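Local coordinates for NAD-dependent aldehyde dehydrogenase (Sinorhizobium meliloti, PDB 3U4J), which oxidises aldehydes with NAD as the electron acceptor, as a member of the aldehyde dehydrogenase family, at the interface of chains A and B. Residues are numbered along the deposited sequence; one frame, centred on the assembly and turned at random. Chains: chain A/B, NAD-dependent aldehyde dehydrogenase.

The interface of chains A and B. Residues chain A 133, 136-137, 140, 142, 482; chain B 133, 136-137, 140, 142, 482.
Helix 117-138 of each subunit and the loops around 140-142 and 482 meet across a two-fold axis, forming part of a dimer contact within the tetramer. Two salt bridges related by the two-fold carry the charge pairing. The extended A:Arg482 chain meets B:Glu142 tip to tip, NH1 standing 3.1 Å from carboxylate OE1, with the two planes 59° apart. In the looser twin, B:Arg482 NH1 and A:Glu142 OE1 are 3.4 Å apart. Both glutamates tuck CG between the backbone N and the carbonyl carbon (chi1 61° in A:Glu142) and extend to the arginine.

The two guanidinium groups overlap, tilted 31° and displaced from a centred stack, with CZ of A:Arg482 3.7 Å from CZ of B:Arg482; the carboxylates probably offset this like-charge contact. A:Arg482 also grips its own subunit's A:Gln137 side-on, NE and NH2 both donating to amide OE1 from above the carbonyl plane, which is likely to restrain the amide's rotation. An alanine in place of A:Arg482 would remove the salt bridge and this grip and probably loosen the A:Gln137 amide.

NE2 of A:Gln137 and NE2 of B:Gln137 approach to 2.8 Å, two donor groups pressed together without a hydrogen bond. B:Ala140 CB packs 3.6 Å from A:Gln137 CD. Near the axis, CA of A:Gly136 and CA of B:Gly136 lie 4.0 Å apart. Two waters link backbone carbonyls there, one lying 2.8 Å from A:Tyr133 O and 2.7 Å from B:Gly136 O.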
ATOM      1  N   TYR A 133     -16.841   3.387   9.326  1.00  7.13           N
ATOM      2  CA  TYR A 133     -15.595   3.411   8.561  1.00  6.58           C
ATOM      3  C   TYR A 133     -14.592   2.388   9.108  1.00  6.98           C
ATOM      4  O   TYR A 133     -13.966   1.629   8.347  1.00  5.72           O
ATOM      5  CB  TYR A 133     -14.951   4.818   8.558  1.00  6.14           C
ATOM      6  CG  TYR A 133     -13.576   4.763   7.909  1.00  7.42           C
ATOM      7  CD1 TYR A 133     -13.403   4.981   6.537  1.00  6.37           C
ATOM      8  CD2 TYR A 133     -12.444   4.456   8.669  1.00  7.83           C
ATOM      9  CE1 TYR A 133     -12.126   4.886   5.963  1.00  7.60           C
ATOM     10  CE2 TYR A 133     -11.176   4.347   8.090  1.00  4.76           C
ATOM     11  CZ  TYR A 133     -11.035   4.559   6.752  1.00  6.28           C
ATOM     12  OH  TYR A 133      -9.778   4.429   6.211  1.00  7.36           O
ATOM     13  N   GLY A 136     -15.520  -1.218   8.531  1.00  8.51           N
ATOM     14  CA  GLY A 136     -15.248  -1.602   7.123  1.00  9.60           C
ATOM     15  C   GLY A 136     -13.785  -1.969   6.929  1.00 10.33           C
ATOM     16  O   GLY A 136     -13.473  -2.994   6.313  1.00 11.91           O
ATOM     17  N   GLN A 137     -12.882  -1.144   7.472  1.00  9.10           N
ATOM     18  CA  GLN A 137     -11.444  -1.337   7.289  1.00  9.33           C
ATOM     19  C   GLN A 137     -10.859  -2.467   8.120  1.00  9.04           C
ATOM     20  O   GLN A 137      -9.878  -3.077   7.695  1.00  9.59           O
ATOM     21  CB  GLN A 137     -10.675  -0.029   7.572  1.00  9.91           C
ATOM     22  CG  GLN A 137     -10.876   1.058   6.482  1.00 12.90           C
ATOM     23  CD  GLN A 137     -10.558   0.501   5.097  1.00 19.19           C
ATOM     24  OE1 GLN A 137      -9.411   0.198   4.798  1.00 16.84           O
ATOM     25  NE2 GLN A 137     -11.589   0.325   4.263  1.00 20.83           N
ATOM     26  N   ALA A 140     -10.041  -5.791   6.469  1.00  9.90           N
ATOM     27  CA  ALA A 140      -9.107  -5.816   5.337  1.00 10.63           C
ATOM     28  C   ALA A 140      -7.641  -5.526   5.710  1.00 10.41           C
ATOM     29  O   ALA A 140      -6.812  -5.326   4.830  1.00 10.15           O
ATOM     30  CB  ALA A 140      -9.570  -4.848   4.273  1.00 10.15           C
ATOM     31  N   GLU A 142      -3.874  -5.793   6.538  1.00  9.61           N
ATOM     32  CA  GLU A 142      -2.954  -6.750   5.948  1.00 10.81           C
ATOM     33  C   GLU A 142      -1.517  -6.529   6.417  1.00 10.03           C
ATOM     34  O   GLU A 142      -1.197  -5.502   7.039  1.00  9.73           O
ATOM     35  CB  GLU A 142      -3.059  -6.670   4.407  1.00 12.33           C
ATOM     36  CG  GLU A 142      -2.682  -5.304   3.890  1.00 17.35           C
ATOM     37  CD  GLU A 142      -3.045  -5.070   2.421  1.00 22.78           C
ATOM     38  OE1 GLU A 142      -4.123  -5.518   1.965  1.00 25.83           O
ATOM     39  OE2 GLU A 142      -2.237  -4.425   1.729  1.00 23.10           O
ATOM     40  N   ARG A 482      -6.451   4.621   7.584  1.00 10.18           N
ATOM     41  CA  ARG A 482      -5.682   3.385   7.718  1.00 11.41           C
ATOM     42  C   ARG A 482      -4.587   3.549   8.768  1.00 10.95           C
ATOM     43  O   ARG A 482      -4.077   2.572   9.273  1.00 10.19           O
ATOM     44  CB  ARG A 482      -5.035   2.999   6.384  1.00 11.96           C
ATOM     45  CG  ARG A 482      -6.080   2.730   5.327  1.00 17.11           C
ATOM     46  CD  ARG A 482      -5.590   1.893   4.162  1.00 23.09           C
ATOM     47  NE  ARG A 482      -6.753   1.223   3.555  1.00 28.94           N
ATOM     48  CZ  ARG A 482      -7.050   1.215   2.250  1.00 32.33           C
ATOM     49  NH1 ARG A 482      -6.264   1.822   1.360  1.00 32.97           N
ATOM     50  NH2 ARG A 482      -8.133   0.566   1.826  1.00 31.86           N
TER
ATOM     51  N   TYR B 133     -18.418  -6.335   2.331  1.00  6.22           N
ATOM     52  CA  TYR B 133     -16.972  -6.148   2.205  1.00  5.28           C
ATOM     53  C   TYR B 133     -16.663  -4.992   1.231  1.00  5.65           C
ATOM     54  O   TYR B 133     -15.904  -4.059   1.528  1.00  5.77           O
ATOM     55  CB  TYR B 133     -16.258  -7.442   1.755  1.00  4.81           C
ATOM     56  CG  TYR B 133     -14.806  -7.152   1.434  1.00  6.00           C
ATOM     57  CD1 TYR B 133     -13.815  -7.195   2.438  1.00  6.53           C
ATOM     58  CD2 TYR B 133     -14.423  -6.780   0.144  1.00  7.96           C
ATOM     59  CE1 TYR B 133     -12.499  -6.897   2.146  1.00  7.78           C
ATOM     60  CE2 TYR B 133     -13.100  -6.463  -0.157  1.00  6.38           C
ATOM     61  CZ  TYR B 133     -12.150  -6.519   0.846  1.00  8.71           C
ATOM     62  OH  TYR B 133     -10.855  -6.197   0.527  1.00  7.40           O
ATOM     63  N   GLY B 136     -17.563  -1.436   2.434  1.00  9.15           N
ATOM     64  CA  GLY B 136     -16.591  -0.950   3.421  1.00  9.57           C
ATOM     65  C   GLY B 136     -15.284  -0.500   2.788  1.00 10.45           C
ATOM     66  O   GLY B 136     -14.685   0.468   3.248  1.00 12.20           O
ATOM     67  N   GLN B 137     -14.840  -1.181   1.732  1.00  9.38           N
ATOM     68  CA  GLN B 137     -13.617  -0.793   1.013  1.00 10.39           C
ATOM     69  C   GLN B 137     -13.798   0.342   0.027  1.00 10.02           C
ATOM     70  O   GLN B 137     -12.876   1.111  -0.187  1.00  9.97           O
ATOM     71  CB  GLN B 137     -13.017  -1.997   0.260  1.00 10.31           C
ATOM     72  CG  GLN B 137     -12.373  -3.016   1.188  1.00 12.04           C
ATOM     73  CD  GLN B 137     -11.400  -2.345   2.169  1.00 17.00           C
ATOM     74  OE1 GLN B 137     -10.358  -1.815   1.779  1.00 14.68           O
ATOM     75  NE2 GLN B 137     -11.769  -2.340   3.445  1.00 17.16           N
ATOM     76  N   ALA B 140     -12.646   3.822   1.025  1.00  9.69           N
ATOM     77  CA  ALA B 140     -11.250   3.995   1.404  1.00  9.65           C
ATOM     78  C   ALA B 140     -10.321   3.999   0.219  1.00  9.58           C
ATOM     79  O   ALA B 140      -9.098   4.096   0.406  1.00  9.33           O
ATOM     80  CB  ALA B 140     -10.822   2.873   2.351  1.00  9.44           C
ATOM     81  N   GLU B 142      -7.883   4.796  -2.633  1.00  9.29           N
ATOM     82  CA  GLU B 142      -6.913   5.894  -2.636  1.00 10.37           C
ATOM     83  C   GLU B 142      -5.993   5.846  -3.873  1.00  9.07           C
ATOM     84  O   GLU B 142      -5.930   4.824  -4.593  1.00  9.46           O
ATOM     85  CB  GLU B 142      -6.083   5.883  -1.328  1.00 11.57           C
ATOM     86  CG  GLU B 142      -5.230   4.644  -1.248  1.00 15.45           C
ATOM     87  CD  GLU B 142      -4.533   4.401   0.106  1.00 19.21           C
ATOM     88  OE1 GLU B 142      -5.069   4.711   1.198  1.00 23.59           O
ATOM     89  OE2 GLU B 142      -3.421   3.848   0.048  1.00 21.34           O
ATOM     90  N   ARG B 482      -8.938  -6.046  -2.474  1.00 10.78           N
ATOM     91  CA  ARG B 482      -8.622  -4.682  -2.925  1.00 12.15           C
ATOM     92  C   ARG B 482      -8.312  -4.648  -4.418  1.00 10.90           C
ATOM     93  O   ARG B 482      -8.394  -3.612  -5.067  1.00 10.35           O
ATOM     94  CB  ARG B 482      -7.481  -4.098  -2.088  1.00 13.22           C
ATOM     95  CG  ARG B 482      -7.924  -3.759  -0.660  1.00 16.63           C
ATOM     96  CD  ARG B 482      -6.774  -3.113   0.138  1.00 24.17           C
ATOM     97  NE  ARG B 482      -7.167  -2.796   1.516  1.00 26.70           N
ATOM     98  CZ  ARG B 482      -6.331  -2.390   2.472  1.00 26.94           C
ATOM     99  NH1 ARG B 482      -5.038  -2.232   2.204  1.00 27.11           N
ATOM    100  NH2 ARG B 482      -6.796  -2.130   3.690  1.00 27.19           N
TER
HETATM  101  O   HOH W   1     -14.854  -4.017   4.152  1.00 12.58           O
HETATM  102  O   HOH W   2     -14.818   1.551   5.703  1.00 14.94           O